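Local coordinates for A223 penton protein C-terminal domain-containing protein (Sulfolobus turreted icosahedral virus 1, PDB 6BO3) that probably forms part of the turret at the vertices of the viral capsid, as a penton-associated protein built from beta-sandwich domains, at residues A[55-60]-A[79-84]. The protein carries 1 engineered substitution. Sequence-based numbering, arbitrary orientation.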
loop_
_atom_site.group_PDB
_atom_site.type_symbol
_atom_site.label_atom_id
_atom_site.label_comp_id
_atom_site.label_asym_id
_atom_site.label_seq_id
_atom_site.Cartn_x
_atom_site.Cartn_y
_atom_site.Cartn_z
ATOM N N ALA A 55 15.269 -2.024 8.547
ATOM C CA ALA A 55 15.966 -1.439 9.686
ATOM C C ALA A 55 14.955 -0.813 10.604
ATOM O O ALA A 55 14.129 -0.036 10.162
ATOM C CB ALA A 55 16.960 -0.383 9.245
ATOM N N VAL A 56 15.042 -1.146 11.882
ATOM C CA VAL A 56 14.330 -0.395 12.910
ATOM C C VAL A 56 14.980 0.975 12.999
ATOM O O VAL A 56 16.213 1.078 12.980
ATOM C CB VAL A 56 14.443 -1.076 14.270
ATOM C CG1 VAL A 56 13.820 -0.213 15.364
ATOM C CG2 VAL A 56 13.790 -2.446 14.224
ATOM N N ILE A 57 14.161 2.016 13.097
ATOM C CA ILE A 57 14.664 3.376 13.155
ATOM C C ILE A 57 14.070 4.115 14.343
ATOM O O ILE A 57 12.947 3.799 14.816
ATOM C CB ILE A 57 14.425 4.194 11.847
ATOM C CG1 ILE A 57 12.946 4.239 11.433
ATOM C CG2 ILE A 57 15.241 3.649 10.677
ATOM C CD1 ILE A 57 12.662 5.249 10.336
ATOM N N ASP A 58 14.860 5.056 14.843
ATOM C CA ASP A 58 14.446 5.951 15.926
ATOM C C ASP A 58 14.228 7.351 15.397
ATOM O O ASP A 58 15.106 7.937 14.741
ATOM C CB ASP A 58 15.468 5.970 17.055
ATOM C CG ASP A 58 15.799 4.587 17.560
ATOM O OD1 ASP A 58 14.863 3.805 17.856
ATOM O OD2 ASP A 58 17.009 4.284 17.653
ATOM N N VAL A 59 13.055 7.900 15.702
ATOM C CA VAL A 59 12.632 9.182 15.146
ATOM C C VAL A 59 12.483 10.176 16.296
ATOM O O VAL A 59 11.613 9.999 17.150
ATOM C CB VAL A 59 11.305 9.071 14.361
ATOM C CG1 VAL A 59 10.889 10.409 13.774
ATOM C CG2 VAL A 59 11.394 8.038 13.242
ATOM N N LEU A 60 13.330 11.207 16.321
ATOM C CA LEU A 60 13.191 12.287 17.304
ATOM C C LEU A 60 12.501 13.525 16.678
ATOM O O LEU A 60 12.929 14.087 15.671
ATOM C CB LEU A 60 14.547 12.598 17.939
ATOM C CG LEU A 60 14.674 13.330 19.284
ATOM C CD1 LEU A 60 13.752 12.821 20.388
ATOM C CD2 LEU A 60 16.127 13.247 19.736
ATOM N N ILE A 79 10.729 8.083 18.925
ATOM C CA ILE A 79 9.749 7.136 18.440
ATOM C C ILE A 79 10.479 6.038 17.661
ATOM O O ILE A 79 11.091 6.316 16.629
ATOM C CB ILE A 79 8.753 7.836 17.511
ATOM C CG1 ILE A 79 7.982 8.913 18.267
ATOM C CG2 ILE A 79 7.761 6.841 16.935
ATOM C CD1 ILE A 79 7.396 9.968 17.351
ATOM N N GLN A 80 10.393 4.800 18.136
ATOM C CA GLN A 80 11.028 3.690 17.452
ATOM C C GLN A 80 10.039 3.128 16.437
ATOM O O GLN A 80 8.937 2.693 16.789
ATOM C CB GLN A 80 11.494 2.605 18.421
ATOM C CG GLN A 80 12.235 1.468 17.709
ATOM C CD GLN A 80 12.759 0.408 18.652
ATOM O OE1 GLN A 80 12.108 -0.604 18.877
ATOM N NE2 GLN A 80 13.948 0.632 19.199
ATOM N N LEU A 81 10.432 3.143 15.174
ATOM C CA LEU A 81 9.605 2.556 14.132
ATOM C C LEU A 81 10.190 1.239 13.701
ATOM O O LEU A 81 11.370 1.164 13.390
ATOM C CB LEU A 81 9.520 3.473 12.936
ATOM C CG LEU A 81 8.660 4.719 13.092
ATOM C CD1 LEU A 81 8.578 5.397 11.742
ATOM C CD2 LEU A 81 7.268 4.440 13.660
ATOM N N SER A 82 9.367 0.195 13.693
ATOM C CA SER A 82 9.848 -1.115 13.289
ATOM C C SER A 82 9.827 -1.189 11.764
ATOM O O SER A 82 9.316 -0.290 11.106
ATOM C CB SER A 82 8.977 -2.206 13.904
ATOM O OG SER A 82 7.667 -2.121 13.381
ATOM N N ALA A 83 10.394 -2.261 11.206
ATOM C CA ALA A 83 10.383 -2.474 9.758
ATOM C C ALA A 83 8.995 -2.263 9.121
ATOM O O ALA A 83 7.994 -2.828 9.584
ATOM C CB ALA A 83 10.904 -3.872 9.443
ATOM N N GLY A 84 8.948 -1.423 8.085
ATOM C CA GLY A 84 7.742 -1.180 7.287
ATOM C C GLY A 84 6.719 -0.219 7.894
ATOM O O GLY A 84 5.666 0.022 7.308
#
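Ile-57 and Leu-81 face each other as a hydrogen-bonded pair of an antiparallel ladder, a worked example of an edge strand (78-81) with one apolar and one polar face. Ile-57 N donates to Leu-81 O, and Leu-81 N returns a 2.6 Å bond to Ile-57 O. Two further bonds join Val-59 and Ile-79. On the inner face, Ile-57 holds CG1 between its own backbone N and carbonyl carbon (chi1 56°), and from there CG1 meets Leu-81 CB at 3.8 Å. Val-59 CG2 approaches Leu-81 CD1 at 4.1 Å, the two side chains crossing obliquely. The other face is more polar. Gln-80 reaches out with CG opposite its backbone N (chi1 -177°), running alongside Asp-58 with amide and carboxylate 29° from coplanar but not hydrogen-bonded to each other; Gln-80 NE2 bonds weakly to Asp-102 OD1 instead. Asp-58 OD1 rests 3.5 Å from Gln-80 CG. Val-56 CG1 presses on Gln-80 CG at 3.3 Å, so the same methylene carbon touches both a methyl and a carboxylate oxygen. Strand 78-81 is one of the two outermost in its four-stranded sheet, while strand 96-101 pairs with the far side of 57-62; Ile-57, Val-59, Ile-79 and Leu-81 point into a beta-sandwich interior, against Leu-49 and Ile-131 of the five-stranded sheet.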